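Local coordinates for segregation and condensation protein A (Thermococcus onnurineus, PDB 6IVH) that probably serves as the kleisin subunit of an archaeal Smc-based condensin in chromosome segregation and condensation, represented here by its N-terminal domain, at residues Y105-D108 / D109-A113; A60-L63 / V64-K67; L16-Q20 / M21-D25. All blocks are in the same frame, centred on the assembly; numbering follows the deposited sequence.

In the fold
From the N terminus, contact 3 comes first: residues 16-25 end helix 11-20 and turn the chain toward strand 29-30. Contact 2 (60-67) follows inside helix 54-72, and contact 1 (105-113) runs from the end of strand 104-105 into the first turns of helix 107-120. All three are local and run in series, so none encloses or crosses another; what joins them is contact between side chains distant in sequence. Contact 1 touches both others: Phe107 meets Leu16 and Val19 of contact 3, while Tyr105, Leu110 and Ala113 meet Met66 or Leu63 of contact 2. Contacts 2 and 3 lie on opposite sides of the chain's centre, nearest atoms about 7 Å apart. The start of helix 107-120 thus bridges helices 11-20 and 54-72.

Contact 1 of 3, residues Y105-D108 / D109-A113; sequences YTFD and DLLDA
Thr106 and Asp109 meet through their side chains at the start of helix 107-120. The hydroxyl Thr106 OG1 donates to Asp109 OD2 over 2.8 Å, coming from above the carboxylate plane, 49° out of it. The same oxygen accepts a weak bond from Asp109 N at 3.4 Å, which identifies Thr106 as the N-cap. Its chi1 of 60° sets OG1 between the backbone N and the carbonyl carbon, where one oxygen can serve both the amide and the carboxylate. A carboxylate at this end would probably also be favoured by the helix dipole.

Leu111, one turn on from Phe107, sets CD2 over a face of its ring in a CH-pi contact, 3.6 Å from the ring centroid and 16° off the normal. Tyr105 approaches differently: the atoms it meets, Leu110 N and Ala113 CB among them, lie obliquely to its ring, with CE1 4.1 Å from Ala113 CB. Behind these contacts stand backbone bonds from Leu110 N to Thr106 O (2.9 Å) and from Leu111 N to Phe107 O (2.9 Å), which fix the spacing of the side chains.

Phe107 also rests on Leu15, Leu16 and Val19 of helix 11-20, and Leu111 on Val12. Tyr105 pairs by backbone hydrogen bonds with Ile29 of strand 29-30, and with Ala113 it packs on Met66 of helix 54-72.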
loop_
_atom_site.group_PDB
_atom_site.type_symbol
_atom_site.label_atom_id
_atom_site.label_comp_id
_atom_site.label_asym_id
_atom_site.label_seq_id
_atom_site.Cartn_x
_atom_site.Cartn_y
_atom_site.Cartn_z
ATOM N N TYR A 105 1.102 5.930 9.619
ATOM C CA TYR A 105 1.483 6.903 8.606
ATOM C C TYR A 105 0.310 7.824 8.299
ATOM O O TYR A 105 -0.852 7.494 8.547
ATOM C CB TYR A 105 1.926 6.229 7.296
ATOM C CG TYR A 105 3.272 5.545 7.340
ATOM C CD1 TYR A 105 4.371 6.093 6.692
ATOM C CD2 TYR A 105 3.438 4.343 8.012
ATOM C CE1 TYR A 105 5.601 5.467 6.721
ATOM C CE2 TYR A 105 4.665 3.710 8.047
ATOM C CZ TYR A 105 5.741 4.275 7.400
ATOM O OH TYR A 105 6.962 3.644 7.436
ATOM N N THR A 106 0.634 8.988 7.749
ATOM C CA THR A 106 -0.357 9.786 7.048
ATOM C C THR A 106 -0.359 9.383 5.576
ATOM O O THR A 106 0.539 8.690 5.095
ATOM C CB THR A 106 -0.077 11.282 7.206
ATOM O OG1 THR A 106 1.210 11.594 6.661
ATOM C CG2 THR A 106 -0.115 11.676 8.676
ATOM N N PHE A 107 -1.393 9.820 4.854
ATOM C CA PHE A 107 -1.538 9.376 3.471
ATOM C C PHE A 107 -0.420 9.920 2.590
ATOM O O PHE A 107 0.137 9.186 1.767
ATOM C CB PHE A 107 -2.903 9.779 2.921
ATOM C CG PHE A 107 -3.221 9.152 1.595
ATOM C CD1 PHE A 107 -3.251 9.915 0.440
ATOM C CD2 PHE A 107 -3.466 7.792 1.502
ATOM C CE1 PHE A 107 -3.537 9.334 -0.781
ATOM C CE2 PHE A 107 -3.750 7.205 0.285
ATOM C CZ PHE A 107 -3.788 7.978 -0.858
ATOM N N ASP A 108 -0.074 11.201 2.747
ATOM C CA ASP A 108 1.024 11.758 1.965
ATOM C C ASP A 108 2.360 11.138 2.353
ATOM O O ASP A 108 3.225 10.948 1.490
ATOM C CB ASP A 108 1.075 13.279 2.125
ATOM C CG ASP A 108 -0.171 13.965 1.596
ATOM O OD1 ASP A 108 -0.331 14.040 0.359
ATOM O OD2 ASP A 108 -0.988 14.434 2.416
ATOM N N ASP A 109 2.547 10.812 3.635
ATOM C CA ASP A 109 3.791 10.173 4.060
ATOM C C ASP A 109 3.912 8.764 3.493
ATOM O O ASP A 109 4.985 8.371 3.018
ATOM C CB ASP A 109 3.880 10.149 5.586
ATOM C CG ASP A 109 4.372 11.461 6.164
ATOM O OD1 ASP A 109 5.248 12.097 5.539
ATOM O OD2 ASP A 109 3.887 11.856 7.247
ATOM N N LEU A 110 2.824 7.987 3.537
ATOM C CA LEU A 110 2.853 6.640 2.973
ATOM C C LEU A 110 3.062 6.690 1.464
ATOM O O LEU A 110 3.799 5.868 0.905
ATOM C CB LEU A 110 1.559 5.900 3.324
ATOM C CG LEU A 110 1.545 4.367 3.398
ATOM C CD1 LEU A 110 0.262 3.884 4.043
ATOM C CD2 LEU A 110 1.696 3.716 2.040
ATOM N N LEU A 111 2.425 7.654 0.793
ATOM C CA LEU A 111 2.619 7.834 -0.642
ATOM C C LEU A 111 4.089 8.063 -0.974
ATOM O O LEU A 111 4.620 7.471 -1.920
ATOM C CB LEU A 111 1.760 9.005 -1.130
ATOM C CG LEU A 111 0.409 8.735 -1.794
ATOM C CD1 LEU A 111 0.546 8.354 -3.247
ATOM C CD2 LEU A 111 -0.340 7.647 -1.047
ATOM N N ASP A 112 4.766 8.915 -0.198
ATOM C CA ASP A 112 6.191 9.149 -0.416
ATOM C C ASP A 112 7.017 7.924 -0.043
ATOM O O ASP A 112 7.957 7.562 -0.760
ATOM C CB ASP A 112 6.655 10.370 0.381
ATOM C CG ASP A 112 6.396 11.678 -0.345
ATOM O OD1 ASP A 112 5.303 12.258 -0.163
ATOM O OD2 ASP A 112 7.287 12.128 -1.097
ATOM N N ALA A 113 6.678 7.271 1.072
ATOM C CA ALA A 113 7.429 6.094 1.498
ATOM C C ALA A 113 7.293 4.955 0.494
ATOM O O ALA A 113 8.273 4.256 0.202
ATOM C CB ALA A 113 6.962 5.646 2.883
#

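Contact 2 of 3, residues A60-L63 / V64-K67; sequences ASIL and VRMK
Ile62 lies side by side with both Arg65 and Met66, three and four residues further along helix 54-72, and points the same way as each. Its branch methyl CG2 does the touching in both pairs: CG2 is 3.8 Å from Met66 SE and 3.5 Å from Arg65 NH2. One methyl thus fits against the selenium of a selenomethionine and the end of a guanidinium group.

The two longer chains reach that methyl by different routes. Arg65 leaves the helix extended and then bends at chi3 (57°), which swings the guanidinium back beside Ile62 instead of straight outward. Met66 starts with CG anti to its carbonyl carbon (chi1 -67°), running past the backbone of the preceding turn, where CG comes within 3.2 Å of Ile62 O. Leu63 CD2 approaches the same selenium more loosely, at 4.3 Å, so SE has apolar neighbours from two consecutive residues.

The backbone supplies the register. Met66 N bonds to Ile62 O at 2.9 Å, nearly along the C=O axis, and Lys67 N bonds to Leu63 O at 3.0 Å. Val64 CG2 stands 3.2 Å from Ala60 O, close beside the carbonyl that accepts Val64 N.

Helix 54-72 shows two different faces here. Leu63 turns to helix 31-47, touching Ile31, Leu34 and Tyr38, and its carbonyl oxygen takes a second hydrogen bond, from Thr35 OG1. Ile62 packs instead on Leu114, Ala117 and Leu118 of helix 107-120, and Arg65 also touches Ala117. The segment therefore lies between these two helices, with Leu63 packed against helix 31-47 and Ile62 against helix 107-120.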
loop_
_atom_site.group_PDB
_atom_site.type_symbol
_atom_site.label_atom_id
_atom_site.label_comp_id
_atom_site.label_asym_id
_atom_site.label_seq_id
_atom_site.Cartn_x
_atom_site.Cartn_y
_atom_site.Cartn_z
ATOM N N ALA A 60 2.485 -4.349 -3.386
ATOM C CA ALA A 60 1.988 -5.321 -2.418
ATOM C C ALA A 60 3.133 -5.940 -1.627
ATOM O O ALA A 60 3.051 -6.081 -0.401
ATOM C CB ALA A 60 1.176 -6.404 -3.130
ATOM N N SER A 61 4.216 -6.316 -2.316
ATOM C CA SER A 61 5.374 -6.880 -1.630
ATOM C C SER A 61 5.996 -5.866 -0.678
ATOM O O SER A 61 6.448 -6.224 0.416
ATOM C CB SER A 61 6.408 -7.359 -2.650
ATOM O OG SER A 61 5.829 -8.250 -3.589
ATOM N N ILE A 62 6.020 -4.592 -1.076
ATOM C CA ILE A 62 6.574 -3.553 -0.216
ATOM C C ILE A 62 5.716 -3.374 1.031
ATOM O O ILE A 62 6.236 -3.278 2.149
ATOM C CB ILE A 62 6.719 -2.237 -1.000
ATOM C CG1 ILE A 62 7.648 -2.433 -2.202
ATOM C CG2 ILE A 62 7.228 -1.128 -0.088
ATOM C CD1 ILE A 62 7.742 -1.224 -3.109
ATOM N N LEU A 63 4.390 -3.332 0.861
ATOM C CA LEU A 63 3.503 -3.172 2.009
ATOM C C LEU A 63 3.588 -4.361 2.956
ATOM O O LEU A 63 3.431 -4.195 4.172
ATOM C CB LEU A 63 2.062 -2.972 1.540
ATOM C CG LEU A 63 1.779 -1.653 0.823
ATOM C CD1 LEU A 63 0.319 -1.569 0.402
ATOM C CD2 LEU A 63 2.153 -0.479 1.713
ATOM N N VAL A 64 3.830 -5.562 2.427
ATOM C CA VAL A 64 3.993 -6.724 3.294
ATOM C C VAL A 64 5.246 -6.577 4.148
ATOM O O VAL A 64 5.237 -6.887 5.346
ATOM C CB VAL A 64 4.016 -8.017 2.460
ATOM C CG1 VAL A 64 4.420 -9.201 3.327
ATOM C CG2 VAL A 64 2.654 -8.265 1.836
ATOM N N ARG A 65 6.340 -6.092 3.553
ATOM C CA ARG A 65 7.554 -5.864 4.329
ATOM C C ARG A 65 7.360 -4.746 5.345
ATOM O O ARG A 65 7.808 -4.859 6.492
ATOM C CB ARG A 65 8.725 -5.541 3.402
ATOM C CG ARG A 65 9.976 -5.084 4.145
ATOM C CD ARG A 65 11.096 -4.700 3.191
ATOM N NE ARG A 65 10.686 -3.662 2.249
ATOM C CZ ARG A 65 10.696 -2.360 2.517
ATOM N NH1 ARG A 65 11.089 -1.927 3.707
ATOM N NH2 ARG A 65 10.308 -1.490 1.593
HETATM N N MSE A 66 6.693 -3.667 4.948
HETATM C CA MSE A 66 6.492 -2.531 5.840
HETATM C C MSE A 66 5.601 -2.897 7.022
HETATM O O MSE A 66 5.717 -2.308 8.098
HETATM C CB MSE A 66 5.897 -1.347 5.075
HETATM C CG MSE A 66 6.846 -0.753 4.050
HETATM SE SE MSE A 66 6.060 0.718 3.050
HETATM C CE MSE A 66 5.870 1.992 4.511
ATOM N N LYS A 67 4.714 -3.871 6.822
ATOM C CA LYS A 67 3.867 -4.333 7.913
ATOM C C LYS A 67 4.548 -5.395 8.766
ATOM O O LYS A 67 4.237 -5.514 9.957
ATOM C CB LYS A 67 2.536 -4.870 7.372
ATOM C CG LYS A 67 2.413 -6.387 7.329
ATOM C CD LYS A 67 0.950 -6.812 7.358
ATOM C CE LYS A 67 0.795 -8.326 7.283
ATOM N NZ LYS A 67 1.204 -8.875 5.958
#

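Contact 3 of 3, residues L16-Q20 / M21-D25; sequences LQLVQ and MGKVD
Leu18 O accepts from Lys23 N at 2.9 Å and Val19 O from Gly22 N at 3.0 Å, the pair of bonds that defines a Schellman motif closing helix 11-20. Gly22 is its C-prime residue: with phi 63° and psi 32° it adopts a backbone conformation that glycine takes easily, and it reverses the chain. Just before it, Met21 N still bonds to Gln17 O at 3.1 Å, although Met21 has already left helical phi/psi. Leu18 O also receives a weak bond from Val24 N, so one carbonyl serves two amides as the chain turns away.

The side chains follow this turn. Leu18 CD2 meets Lys23 CD at 3.7 Å, the apolar contact across the cap that commonly accompanies a Schellman motif; here the lysine contributes a methylene, not its ammonium. On the solvent side Gln17 and Gln20 flank the selenomethionine Met21. A bend at chi2 (-91°) brings the Gln17 amide back toward Met21, crossing it obliquely, with NE2 3.2 Å from Met21 CG, while Gln20 runs alongside, its OE1 3.3 Å from Met21 SE. An alanine in place of Gln17 removes that amide and would probably leave Met21 freer to turn and Arg41 of helix 31-47 without this neighbour.

Leu18 and Val24 both rest on Leu34 of helix 31-47, which ties the helix end and the following loop to the same partner. Val19 and Val24 cross at about a right angle, touching methyl to methyl, CG2 to CG2, at 3.6 Å.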
loop_
_atom_site.group_PDB
_atom_site.type_symbol
_atom_site.label_atom_id
_atom_site.label_comp_id
_atom_site.label_asym_id
_atom_site.label_seq_id
_atom_site.Cartn_x
_atom_site.Cartn_y
_atom_site.Cartn_z
ATOM N N LEU A 16 -6.237 5.318 -3.100
ATOM C CA LEU A 16 -7.243 6.381 -3.075
ATOM C C LEU A 16 -8.649 5.820 -2.878
ATOM O O LEU A 16 -9.464 6.410 -2.156
ATOM C CB LEU A 16 -7.184 7.212 -4.359
ATOM C CG LEU A 16 -6.002 8.159 -4.550
ATOM C CD1 LEU A 16 -6.062 8.844 -5.903
ATOM C CD2 LEU A 16 -6.009 9.182 -3.444
ATOM N N GLN A 17 -8.960 4.700 -3.530
ATOM C CA GLN A 17 -10.282 4.097 -3.388
ATOM C C GLN A 17 -10.498 3.556 -1.979
ATOM O O GLN A 17 -11.636 3.503 -1.499
ATOM C CB GLN A 17 -10.462 2.988 -4.430
ATOM C CG GLN A 17 -11.864 2.359 -4.470
ATOM C CD GLN A 17 -12.011 1.152 -3.557
ATOM O OE1 GLN A 17 -11.024 0.516 -3.175
ATOM N NE2 GLN A 17 -13.250 0.830 -3.204
ATOM N N LEU A 18 -9.422 3.136 -1.311
ATOM C CA LEU A 18 -9.525 2.763 0.097
ATOM C C LEU A 18 -9.813 3.983 0.959
ATOM O O LEU A 18 -10.615 3.916 1.897
ATOM C CB LEU A 18 -8.239 2.073 0.559
ATOM C CG LEU A 18 -7.929 0.682 -0.001
ATOM C CD1 LEU A 18 -6.566 0.204 0.477
ATOM C CD2 LEU A 18 -9.016 -0.299 0.400
ATOM N N VAL A 19 -9.168 5.110 0.654
ATOM C CA VAL A 19 -9.451 6.348 1.370
ATOM C C VAL A 19 -10.855 6.841 1.040
ATOM O O VAL A 19 -11.637 7.185 1.932
ATOM C CB VAL A 19 -8.391 7.410 1.035
ATOM C CG1 VAL A 19 -8.798 8.760 1.600
ATOM C CG2 VAL A 19 -7.031 6.989 1.565
ATOM N N GLN A 20 -11.195 6.872 -0.252
ATOM C CA GLN A 20 -12.444 7.494 -0.682
ATOM C C GLN A 20 -13.666 6.705 -0.224
ATOM O O GLN A 20 -14.744 7.286 -0.051
ATOM C CB GLN A 20 -12.437 7.661 -2.202
ATOM C CG GLN A 20 -13.648 8.375 -2.766
ATOM C CD GLN A 20 -14.686 7.412 -3.305
ATOM O OE1 GLN A 20 -14.363 6.291 -3.700
ATOM N NE2 GLN A 20 -15.942 7.840 -3.317
HETATM N N MSE A 21 -13.526 5.400 -0.014
HETATM C CA MSE A 21 -14.639 4.583 0.463
HETATM C C MSE A 21 -14.633 4.469 1.983
HETATM O O MSE A 21 -15.342 3.643 2.555
HETATM C CB MSE A 21 -14.603 3.194 -0.181
HETATM C CG MSE A 21 -14.834 3.216 -1.683
HETATM SE SE MSE A 21 -16.404 4.260 -2.189
HETATM C CE MSE A 21 -17.300 2.944 -3.299
ATOM N N GLY A 22 -13.836 5.316 2.631
ATOM C CA GLY A 22 -13.789 5.346 4.081
ATOM C C GLY A 22 -13.294 4.072 4.727
ATOM O O GLY A 22 -13.739 3.733 5.828
ATOM N N LYS A 23 -12.387 3.348 4.071
ATOM C CA LYS A 23 -11.838 2.125 4.641
ATOM C C LYS A 23 -10.596 2.365 5.488
ATOM O O LYS A 23 -10.295 1.544 6.362
ATOM C CB LYS A 23 -11.506 1.121 3.534
ATOM C CG LYS A 23 -12.717 0.399 2.969
ATOM C CD LYS A 23 -12.298 -0.771 2.094
ATOM C CE LYS A 23 -13.498 -1.594 1.650
ATOM N NZ LYS A 23 -14.266 -2.142 2.804
ATOM N N VAL A 24 -9.864 3.454 5.248
ATOM C CA VAL A 24 -8.719 3.829 6.065
ATOM C C VAL A 24 -8.872 5.293 6.455
ATOM O O VAL A 24 -9.548 6.073 5.782
ATOM C CB VAL A 24 -7.370 3.602 5.342
ATOM C CG1 VAL A 24 -7.310 2.211 4.734
ATOM C CG2 VAL A 24 -7.147 4.659 4.276
ATOM N N ASP A 25 -8.241 5.660 7.567
ATOM C CA ASP A 25 -8.214 7.056 7.976
ATOM C C ASP A 25 -6.968 7.720 7.409
ATOM O O ASP A 25 -5.852 7.309 7.751
ATOM C CB ASP A 25 -8.235 7.185 9.487
ATOM C CG ASP A 25 -8.242 8.631 9.942
ATOM O OD1 ASP A 25 -8.634 9.499 9.137
ATOM O OD2 ASP A 25 -7.877 8.916 11.101
#